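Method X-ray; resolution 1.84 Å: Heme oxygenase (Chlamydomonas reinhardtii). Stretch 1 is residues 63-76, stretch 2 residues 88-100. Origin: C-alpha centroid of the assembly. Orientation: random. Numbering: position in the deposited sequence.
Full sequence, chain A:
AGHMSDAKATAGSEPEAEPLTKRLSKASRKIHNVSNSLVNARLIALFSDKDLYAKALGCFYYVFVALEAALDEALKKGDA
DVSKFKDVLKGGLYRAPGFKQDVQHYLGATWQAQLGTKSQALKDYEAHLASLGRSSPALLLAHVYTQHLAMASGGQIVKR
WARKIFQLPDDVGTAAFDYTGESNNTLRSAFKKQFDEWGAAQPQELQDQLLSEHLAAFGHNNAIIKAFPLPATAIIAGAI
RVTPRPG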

# COMPACT_ATOMS: atom_id res chain seq x y z
N VAL A 63 1.13 3.23 -6.82
CA VAL A 63 -0.08 2.95 -6.03
C VAL A 63 -0.15 3.89 -4.84
O VAL A 63 -1.16 4.58 -4.60
N PHE A 64 0.94 3.98 -4.09
CA PHE A 64 0.90 4.86 -2.93
C PHE A 64 0.87 6.35 -3.29
O PHE A 64 0.25 7.12 -2.57
N VAL A 65 1.51 6.76 -4.39
CA VAL A 65 1.35 8.15 -4.83
C VAL A 65 -0.14 8.46 -5.03
O VAL A 65 -0.64 9.49 -4.57
N ALA A 66 -0.84 7.54 -5.69
CA ALA A 66 -2.24 7.75 -6.05
C ALA A 66 -3.14 7.82 -4.81
O ALA A 66 -3.95 8.73 -4.68
N LEU A 67 -3.00 6.82 -3.94
CA LEU A 67 -3.78 6.76 -2.70
C LEU A 67 -3.53 7.98 -1.82
O LEU A 67 -4.47 8.61 -1.28
N GLU A 68 -2.27 8.36 -1.66
CA GLU A 68 -1.95 9.44 -0.76
C GLU A 68 -2.34 10.80 -1.35
O GLU A 68 -2.71 11.72 -0.61
N ALA A 69 -2.30 10.93 -2.67
CA ALA A 69 -2.75 12.16 -3.31
C ALA A 69 -4.27 12.32 -3.14
O ALA A 69 -4.78 13.42 -2.90
N ALA A 70 -4.99 11.21 -3.25
CA ALA A 70 -6.44 11.22 -3.10
C ALA A 70 -6.81 11.59 -1.66
O ALA A 70 -7.71 12.40 -1.44
N LEU A 71 -6.10 11.00 -0.70
CA LEU A 71 -6.32 11.33 0.70
C LEU A 71 -6.01 12.79 1.00
O LEU A 71 -6.74 13.46 1.74
N ASP A 72 -4.90 13.28 0.43
CA ASP A 72 -4.50 14.67 0.67
C ASP A 72 -5.53 15.64 0.12
O ASP A 72 -5.79 16.69 0.70
N GLU A 73 -6.12 15.26 -1.02
CA GLU A 73 -7.19 16.03 -1.63
C GLU A 73 -8.43 16.06 -0.74
O GLU A 73 -9.09 17.10 -0.61
N ALA A 74 -8.76 14.91 -0.14
CA ALA A 74 -9.90 14.84 0.77
C ALA A 74 -9.64 15.67 2.03
O ALA A 74 -10.54 16.38 2.50
N LEU A 75 -8.42 15.61 2.56
CA LEU A 75 -8.07 16.42 3.73
C LEU A 75 -8.14 17.90 3.41
O LEU A 75 -8.60 18.71 4.22
N LYS A 76 -7.68 18.27 2.23
CA LYS A 76 -7.73 19.67 1.81
C LYS A 76 -9.17 20.18 1.67
O LYS A 76 -9.47 21.31 2.07
N VAL A 88 -3.64 10.15 12.43
CA VAL A 88 -3.11 8.80 12.20
C VAL A 88 -2.58 8.64 10.77
O VAL A 88 -1.68 7.85 10.51
N LEU A 89 -3.11 9.43 9.84
CA LEU A 89 -2.65 9.37 8.45
C LEU A 89 -1.35 10.13 8.22
O LEU A 89 -0.46 9.66 7.50
N LYS A 90 -1.25 11.31 8.82
CA LYS A 90 -0.16 12.21 8.52
C LYS A 90 0.97 12.09 9.53
O LYS A 90 1.84 12.95 9.57
N GLY A 91 0.98 11.03 10.32
CA GLY A 91 1.97 10.90 11.38
C GLY A 91 3.02 9.83 11.15
O GLY A 91 3.67 9.38 12.10
N GLY A 92 3.18 9.41 9.90
CA GLY A 92 4.18 8.42 9.54
C GLY A 92 3.69 7.26 8.71
O GLY A 92 4.48 6.45 8.22
N LEU A 93 2.37 7.13 8.54
CA LEU A 93 1.85 6.02 7.78
C LEU A 93 2.23 6.08 6.30
O LEU A 93 2.41 5.03 5.67
N TYR A 94 2.30 7.29 5.75
CA TYR A 94 2.48 7.48 4.32
C TYR A 94 3.79 6.83 3.83
O TYR A 94 4.81 6.89 4.52
N ARG A 95 3.73 6.25 2.63
CA ARG A 95 4.79 5.42 2.07
C ARG A 95 5.40 5.96 0.77
O ARG A 95 6.49 5.53 0.41
N ALA A 96 4.71 6.83 0.04
CA ALA A 96 5.22 7.19 -1.31
C ALA A 96 6.65 7.81 -1.27
O ALA A 96 7.49 7.48 -2.11
N PRO A 97 6.93 8.68 -0.28
CA PRO A 97 8.31 9.18 -0.27
C PRO A 97 9.35 8.09 0.00
O PRO A 97 10.41 8.13 -0.62
N GLY A 98 9.05 7.15 0.90
CA GLY A 98 9.92 6.01 1.13
C GLY A 98 10.13 5.14 -0.11
O GLY A 98 11.26 4.73 -0.43
N PHE A 99 9.06 4.86 -0.84
CA PHE A 99 9.19 4.12 -2.10
C PHE A 99 10.05 4.89 -3.10
O PHE A 99 10.89 4.32 -3.77
N LYS A 100 9.82 6.18 -3.21
CA LYS A 100 10.58 6.97 -4.17
C LYS A 100 12.06 6.96 -3.81
O LYS A 100 12.91 6.83 -4.68

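Leu-89 (chi1 m, chi2 t) points its CA-to-CB bond toward the first helix, and its CD1 lies 4.2 Å from CD2 of Leu-71, a loose apolar contact. Lys-90 starts sideways, but three successive m torsions curl the chain back: its NZ reaches OD1 of Asp-72 at 3.0 Å, a salt bridge, while its CD packs 3.8 Å from CD1 of Leu-75. Gly-91, Gly-92 and Leu-93 touch nothing across the interface; at phi 130°, a CB on Gly-92 would jam against the preceding carbonyl.

Tyr-94 (chi1 m) leaves the backbone sideways to the helix, and its ring packs against Glu-68. CG of Glu-68 sits 3.5 Å from the ring centroid, 7° off the normal, hence over one face, and the hydroxyl OH donates to OD1 of Asp-72 at 2.8 Å, so that one oxygen accepts from two residues.

The carboxylate of Glu-68 (m, t) grips the turn where the next helix begins: Arg-95 N donates to OE2 (2.7 Å, 174°) and Ala-96 N to OE1 (3.1 Å, 158°). Arg-95 CB covers a face of the Phe-64 ring, 3.9 Å from its centroid, while its NE bonds back to Leu-93 O at 3.2 Å. Ala-96 CB fits 3.9 Å from Val-65 CG2. Phe-99 (chi1 m) closes the contact, its ring slid against that of Phe-64, planes at 23°.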

# COMPACT_ATOMS: atom_id res chain seq x y z
CB VAL A 63 -0.13 1.49 -5.53
CG1 VAL A 63 -1.28 1.32 -4.51
CG2 VAL A 63 -0.30 0.52 -6.72
CB PHE A 64 2.08 4.55 -1.98
CG PHE A 64 1.84 3.32 -1.16
CD1 PHE A 64 0.99 3.35 -0.07
CD2 PHE A 64 2.40 2.10 -1.53
CE1 PHE A 64 0.73 2.19 0.67
CE2 PHE A 64 2.14 0.94 -0.79
CZ PHE A 64 1.31 0.99 0.30
CB VAL A 65 2.13 8.44 -6.13
CG1 VAL A 65 1.60 9.70 -6.80
CG2 VAL A 65 3.63 8.56 -5.85
CB ALA A 66 -2.72 6.64 -6.99
CB LEU A 67 -3.43 5.47 -1.94
CG LEU A 67 -4.07 5.16 -0.60
CD1 LEU A 67 -5.58 5.39 -0.63
CD2 LEU A 67 -3.77 3.72 -0.23
CB GLU A 68 -0.46 9.36 -0.37
CG GLU A 68 -0.24 8.23 0.65
CD GLU A 68 1.20 7.75 0.78
OE1 GLU A 68 2.13 8.50 0.42
OE2 GLU A 68 1.38 6.61 1.28
CB ALA A 69 -2.39 12.17 -4.78
CB ALA A 70 -7.03 9.85 -3.47
CB LEU A 71 -5.46 10.45 1.61
CG LEU A 71 -5.82 8.96 1.71
CD1 LEU A 71 -4.63 8.16 2.25
CD2 LEU A 71 -7.05 8.77 2.58
CB ASP A 72 -3.13 14.95 0.04
CG ASP A 72 -1.98 14.36 0.86
OD1 ASP A 72 -2.21 13.94 2.02
OD2 ASP A 72 -0.85 14.34 0.34
CB GLU A 73 -7.56 15.44 -2.99
CG GLU A 73 -8.35 16.38 -3.87
CD GLU A 73 -7.54 17.61 -4.26
OE1 GLU A 73 -6.86 17.56 -5.30
OE2 GLU A 73 -7.59 18.61 -3.51
CB ALA A 74 -10.21 13.38 1.14
CB LEU A 75 -6.68 16.07 4.24
CG LEU A 75 -6.53 14.72 4.94
CD1 LEU A 75 -5.05 14.46 5.18
CD2 LEU A 75 -7.31 14.70 6.25
CB LYS A 76 -6.97 19.86 0.50
CG LYS A 76 -6.80 21.31 0.08
CD LYS A 76 -5.89 21.42 -1.13
CE LYS A 76 -4.79 20.36 -1.08
NZ LYS A 76 -3.71 20.59 -2.09
CB VAL A 88 -4.18 7.70 12.52
CG1 VAL A 88 -4.59 7.74 13.99
CG2 VAL A 88 -5.40 7.82 11.63
CB LEU A 89 -3.72 9.94 7.50
CG LEU A 89 -5.00 9.14 7.32
CD1 LEU A 89 -6.01 9.94 6.50
CD2 LEU A 89 -4.69 7.82 6.64
CB LYS A 90 -0.68 13.65 8.47
CG LYS A 90 -1.87 13.85 7.53
CD LYS A 90 -1.50 13.62 6.08
CE LYS A 90 -0.40 14.55 5.62
NZ LYS A 90 -0.16 14.43 4.16
CB LEU A 93 0.32 5.96 7.87
CG LEU A 93 -0.41 4.98 8.79
CD1 LEU A 93 -1.88 4.93 8.39
CD2 LEU A 93 0.19 3.58 8.78
CB TYR A 94 2.49 8.97 3.95
CG TYR A 94 1.12 9.60 3.78
CD1 TYR A 94 -0.03 9.04 4.34
CD2 TYR A 94 0.97 10.76 3.03
CE1 TYR A 94 -1.28 9.64 4.17
CE2 TYR A 94 -0.27 11.36 2.85
CZ TYR A 94 -1.39 10.80 3.43
OH TYR A 94 -2.63 11.42 3.25
CB ARG A 95 4.26 4.00 1.76
CG ARG A 95 3.81 3.18 2.96
CD ARG A 95 5.02 2.83 3.86
NE ARG A 95 5.24 3.86 4.88
CZ ARG A 95 6.37 3.98 5.59
NH1 ARG A 95 7.38 3.14 5.39
NH2 ARG A 95 6.49 4.96 6.49
CB ALA A 96 4.25 8.12 -2.04
CB PRO A 97 8.30 10.21 0.86
CG PRO A 97 6.89 10.68 0.92
CD PRO A 97 6.08 9.43 0.67
CB PHE A 99 7.82 3.85 -2.74
CG PHE A 99 7.14 2.60 -2.22
CD1 PHE A 99 6.34 2.66 -1.09
CD2 PHE A 99 7.29 1.38 -2.88
CE1 PHE A 99 5.72 1.54 -0.61
CE2 PHE A 99 6.67 0.25 -2.42
CZ PHE A 99 5.88 0.33 -1.27
CB LYS A 100 10.06 8.40 -4.25
CG LYS A 100 10.51 9.12 -5.52
CD LYS A 100 10.25 10.62 -5.47
CE LYS A 100 10.36 11.22 -6.86
NZ LYS A 100 10.36 12.71 -6.81